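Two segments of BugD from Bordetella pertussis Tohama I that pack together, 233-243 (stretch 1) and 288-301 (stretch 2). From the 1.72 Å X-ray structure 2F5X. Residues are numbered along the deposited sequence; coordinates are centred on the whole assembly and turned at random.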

# COMPACT_ATOMS: atom_id res chain seq x y z
N PHE A 233 5.89 -3.93 16.14
CA PHE A 233 6.21 -3.69 14.74
C PHE A 233 5.16 -4.38 13.88
O PHE A 233 5.36 -5.51 13.42
CB PHE A 233 7.61 -4.19 14.40
CG PHE A 233 8.18 -3.61 13.13
CD1 PHE A 233 9.27 -2.76 13.19
CD2 PHE A 233 7.62 -3.91 11.88
CE1 PHE A 233 9.82 -2.22 12.02
CE2 PHE A 233 8.15 -3.37 10.71
CZ PHE A 233 9.25 -2.52 10.78
N GLU A 234 4.05 -3.68 13.67
CA GLU A 234 2.93 -4.23 12.93
C GLU A 234 2.51 -3.23 11.88
O GLU A 234 2.30 -2.04 12.19
CB GLU A 234 1.76 -4.54 13.87
CG GLU A 234 1.95 -5.80 14.71
CD GLU A 234 1.46 -5.65 16.15
OE1 GLU A 234 0.55 -4.82 16.40
OE2 GLU A 234 1.98 -6.37 17.03
N VAL A 235 2.43 -3.68 10.62
CA VAL A 235 1.99 -2.84 9.52
C VAL A 235 1.06 -3.64 8.62
O VAL A 235 1.48 -4.64 8.02
CB VAL A 235 3.15 -2.35 8.61
CG1 VAL A 235 2.63 -1.31 7.60
CG2 VAL A 235 4.30 -1.79 9.41
N GLY A 236 -0.18 -3.19 8.54
CA GLY A 236 -1.14 -3.73 7.59
C GLY A 236 -1.58 -2.63 6.65
O GLY A 236 -2.13 -1.60 7.08
N ILE A 237 -1.34 -2.84 5.36
CA ILE A 237 -1.63 -1.79 4.38
C ILE A 237 -3.07 -1.95 3.89
O ILE A 237 -3.33 -2.67 2.92
CB ILE A 237 -0.58 -1.82 3.25
CG1 ILE A 237 0.83 -1.59 3.83
CG2 ILE A 237 -0.89 -0.77 2.16
CD1 ILE A 237 1.02 -0.27 4.61
N TRP A 238 -3.99 -1.31 4.60
CA TRP A 238 -5.38 -1.30 4.16
C TRP A 238 -5.47 -0.43 2.91
O TRP A 238 -4.65 0.47 2.69
CB TRP A 238 -6.32 -0.78 5.26
CG TRP A 238 -5.93 0.57 5.82
CD1 TRP A 238 -5.15 0.81 6.92
CD2 TRP A 238 -6.32 1.85 5.32
NE1 TRP A 238 -5.02 2.16 7.12
CE2 TRP A 238 -5.74 2.83 6.16
CE3 TRP A 238 -7.12 2.28 4.24
CZ2 TRP A 238 -5.92 4.20 5.95
CZ3 TRP A 238 -7.31 3.65 4.03
CH2 TRP A 238 -6.70 4.59 4.89
N HIS A 239 -6.46 -0.74 2.08
CA HIS A 239 -6.74 -0.01 0.85
C HIS A 239 -8.19 0.47 0.91
O HIS A 239 -9.07 -0.25 1.42
CB HIS A 239 -6.59 -0.92 -0.37
CG HIS A 239 -5.17 -1.19 -0.79
ND1 HIS A 239 -4.23 -1.76 0.04
CD2 HIS A 239 -4.55 -1.00 -1.98
CE1 HIS A 239 -3.09 -1.89 -0.61
NE2 HIS A 239 -3.26 -1.44 -1.84
N GLY A 240 -8.44 1.67 0.37
CA GLY A 240 -9.78 2.23 0.29
C GLY A 240 -10.11 2.70 -1.11
O GLY A 240 -9.22 2.82 -1.96
N MSE A 241 -11.39 2.95 -1.35
CA MSE A 241 -11.84 3.51 -2.61
C MSE A 241 -12.61 4.78 -2.30
O MSE A 241 -13.44 4.79 -1.39
CB MSE A 241 -12.73 2.50 -3.35
CG MSE A 241 -13.30 3.04 -4.65
SE MSE A 241 -14.36 1.69 -5.53
CE MSE A 241 -12.99 0.57 -6.02
N TRP A 242 -12.31 5.86 -3.03
CA TRP A 242 -12.94 7.16 -2.81
C TRP A 242 -13.40 7.78 -4.13
O TRP A 242 -12.82 7.51 -5.19
CB TRP A 242 -11.92 8.14 -2.23
CG TRP A 242 -11.41 7.91 -0.82
CD1 TRP A 242 -11.86 8.53 0.33
CD2 TRP A 242 -10.29 7.12 -0.42
NE1 TRP A 242 -11.10 8.14 1.41
CE2 TRP A 242 -10.13 7.28 0.99
CE3 TRP A 242 -9.40 6.27 -1.10
CZ2 TRP A 242 -9.13 6.62 1.71
CZ3 TRP A 242 -8.39 5.62 -0.37
CH2 TRP A 242 -8.27 5.80 1.02
N ALA A 243 -14.40 8.65 -4.05
CA ALA A 243 -14.80 9.52 -5.16
C ALA A 243 -14.52 10.98 -4.74
O ALA A 243 -14.40 11.24 -3.55
CB ALA A 243 -16.29 9.33 -5.49
N ALA A 288 -17.21 2.87 7.26
CA ALA A 288 -16.04 2.09 7.68
C ALA A 288 -14.75 2.75 7.21
O ALA A 288 -13.78 2.84 7.96
CB ALA A 288 -16.14 0.65 7.18
N LEU A 289 -14.75 3.23 5.97
CA LEU A 289 -13.56 3.90 5.44
C LEU A 289 -13.30 5.23 6.16
O LEU A 289 -12.16 5.53 6.52
CB LEU A 289 -13.66 4.07 3.92
CG LEU A 289 -12.47 4.78 3.24
CD1 LEU A 289 -11.16 4.06 3.57
CD2 LEU A 289 -12.69 4.86 1.74
N GLN A 290 -14.37 5.99 6.41
CA GLN A 290 -14.24 7.28 7.10
C GLN A 290 -13.63 7.04 8.49
O GLN A 290 -12.72 7.76 8.90
CB GLN A 290 -15.60 7.98 7.19
CG GLN A 290 -15.63 9.26 8.04
CD GLN A 290 -17.03 9.83 8.19
OE1 GLN A 290 -18.01 9.08 8.33
NE2 GLN A 290 -17.14 11.16 8.15
N ALA A 291 -14.13 6.02 9.19
CA ALA A 291 -13.65 5.68 10.54
C ALA A 291 -12.19 5.26 10.51
O ALA A 291 -11.41 5.61 11.40
CB ALA A 291 -14.51 4.58 11.15
N LYS A 292 -11.82 4.49 9.49
CA LYS A 292 -10.43 4.04 9.33
C LYS A 292 -9.49 5.23 9.18
O LYS A 292 -8.47 5.31 9.86
CB LYS A 292 -10.29 3.08 8.14
CG LYS A 292 -8.86 2.50 7.96
CD LYS A 292 -8.46 1.58 9.13
CE LYS A 292 -9.25 0.28 9.16
NZ LYS A 292 -8.87 -0.56 10.33
N VAL A 293 -9.83 6.15 8.28
CA VAL A 293 -9.02 7.36 8.08
C VAL A 293 -8.93 8.20 9.36
O VAL A 293 -7.84 8.68 9.72
CB VAL A 293 -9.55 8.21 6.89
CG1 VAL A 293 -8.79 9.56 6.78
CG2 VAL A 293 -9.42 7.44 5.57
N LYS A 294 -10.06 8.36 10.04
CA LYS A 294 -10.13 9.13 11.28
C LYS A 294 -9.19 8.58 12.35
O LYS A 294 -8.55 9.36 13.06
CB LYS A 294 -11.59 9.15 11.81
CG LYS A 294 -11.77 9.91 13.12
CD LYS A 294 -13.20 9.79 13.65
CE LYS A 294 -13.31 10.29 15.10
NZ LYS A 294 -14.60 9.85 15.73
N GLN A 295 -9.10 7.26 12.46
CA GLN A 295 -8.23 6.62 13.44
C GLN A 295 -6.77 6.66 12.98
O GLN A 295 -5.86 6.88 13.79
CB GLN A 295 -8.66 5.16 13.67
CG GLN A 295 -7.94 4.46 14.83
CD GLN A 295 -6.55 3.97 14.46
OE1 GLN A 295 -6.29 3.65 13.29
NE2 GLN A 295 -5.66 3.91 15.44
N GLN A 296 -6.55 6.47 11.69
CA GLN A 296 -5.20 6.24 11.17
C GLN A 296 -4.32 7.49 11.08
O GLN A 296 -3.12 7.42 11.37
CB GLN A 296 -5.24 5.53 9.83
CG GLN A 296 -5.61 4.05 9.95
CD GLN A 296 -4.41 3.18 10.26
OE1 GLN A 296 -3.65 2.85 9.35
NE2 GLN A 296 -4.24 2.81 11.52
N VAL A 297 -4.90 8.61 10.66
CA VAL A 297 -4.11 9.83 10.52
C VAL A 297 -3.40 10.20 11.84
O VAL A 297 -2.18 10.34 11.84
CB VAL A 297 -4.91 11.02 9.89
CG1 VAL A 297 -4.06 12.28 9.86
CG2 VAL A 297 -5.37 10.67 8.47
N PRO A 298 -4.12 10.32 12.96
CA PRO A 298 -3.45 10.62 14.23
C PRO A 298 -2.48 9.51 14.67
O PRO A 298 -1.45 9.82 15.29
CB PRO A 298 -4.60 10.77 15.23
CG PRO A 298 -5.83 10.93 14.41
CD PRO A 298 -5.58 10.21 13.13
N GLN A 299 -2.79 8.25 14.36
CA GLN A 299 -1.88 7.17 14.75
C GLN A 299 -0.51 7.34 14.09
O GLN A 299 0.53 7.34 14.77
CB GLN A 299 -2.45 5.80 14.43
CG GLN A 299 -1.53 4.65 14.81
CD GLN A 299 -2.04 3.32 14.32
OE1 GLN A 299 -3.10 2.87 14.73
NE2 GLN A 299 -1.27 2.67 13.45
N TRP A 300 -0.49 7.49 12.77
CA TRP A 300 0.79 7.67 12.09
C TRP A 300 1.44 9.01 12.41
O TRP A 300 2.67 9.10 12.44
CB TRP A 300 0.63 7.46 10.58
CG TRP A 300 0.06 6.11 10.25
CD1 TRP A 300 -1.09 5.86 9.52
CD2 TRP A 300 0.58 4.83 10.63
NE1 TRP A 300 -1.30 4.50 9.43
CE2 TRP A 300 -0.29 3.84 10.09
CE3 TRP A 300 1.70 4.40 11.37
CZ2 TRP A 300 -0.08 2.47 10.27
CZ3 TRP A 300 1.90 3.02 11.55
CH2 TRP A 300 1.02 2.08 11.00
N ALA A 301 0.64 10.03 12.71
CA ALA A 301 1.18 11.33 13.11
C ALA A 301 2.07 11.17 14.34
O ALA A 301 3.17 11.75 14.39
CB ALA A 301 0.05 12.32 13.38
O HOH W 1 -2.69 0.07 9.54

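The helix 288-301 lies across the strand of stretch 1 at 120° between their N-to-C directions, with an axial approach of 9.5 Å, and the contact is organised around the side chain of Trp238. Its CA-to-CB bond points toward the helix; with chi1 at 54° (p) and chi2 at -93°, the indole reaches the helix, and Trp238 has more of its surface covered by the other stretch than any other residue.

Four helical residues, Leu289, Lys292, Val293 and Gln296, surround that indole. Lys292 lies over one face: its CG is 3.8 Å from the centroid of the five-membered ring of Trp238 and 16° off the ring normal, a CH-pi geometry. The lysine leaves the helix with chi1 t, then turns through two p rotamers at chi2 and chi3. The ammonium gains little from this path, since Lys292 NZ stands 5.6 Å from the centroid of the Trp238 five-membered ring, at most a weak attraction; the close packing comes from the aliphatic chain. On the six-membered ring, Trp238 CZ3 is 3.9 Å from Leu289 CD1, and Trp238 CH2 is 4.0 Å from Val293 CG2.

At the edge of the indole, Trp238 NE1 donates to Gln296 OE1 at 2.7 Å with an N-H...acceptor angle of 162°, the one direct hydrogen bond between the stretches. Gln296, m at both chi1 and chi2, brings OE1 to a point where several donors converge. Trp300 NE1, one helical turn on, also donates to Gln296 OE1 (2.9 Å, 140°), and a water donates to Gln296 OE1 at 2.9 Å and to Gly236 O at 3.0 Å, adding a bridge to stretch 1. The amide orientation is supported at its other end, where Gln296 NE2 donates to Gln295 OE1 (2.8 Å, 170°). Gln295 NE2 in turn donates to Gln299 OE1 (2.9 Å, 172°), extending the chain of amides along the helix.

Leu289, with chi1 t and chi2 p, serves both strand tryptophans. Leu289 CD1 meets Trp238 and also lies 3.8 Å from Trp242 CZ2; Leu289 CD2 sits 3.7 Å from the centroid of the five-membered ring of Trp242, 15° off the normal, over a face. The CA-to-CB bond of Trp242 points sideways, but chi1 at -68° (m) brings the end of its ring nearer the helix, where Trp242 CZ2 reaches Val293 CG2 at 4.0 Å. Between the two tryptophans, Gly240 leaves room for the leucine: Gly240 CA is 4.0 Å from Leu289 CD1, and an ideal CB on Gly240 would lie 2.7 Å from Leu289 CD1, a clash.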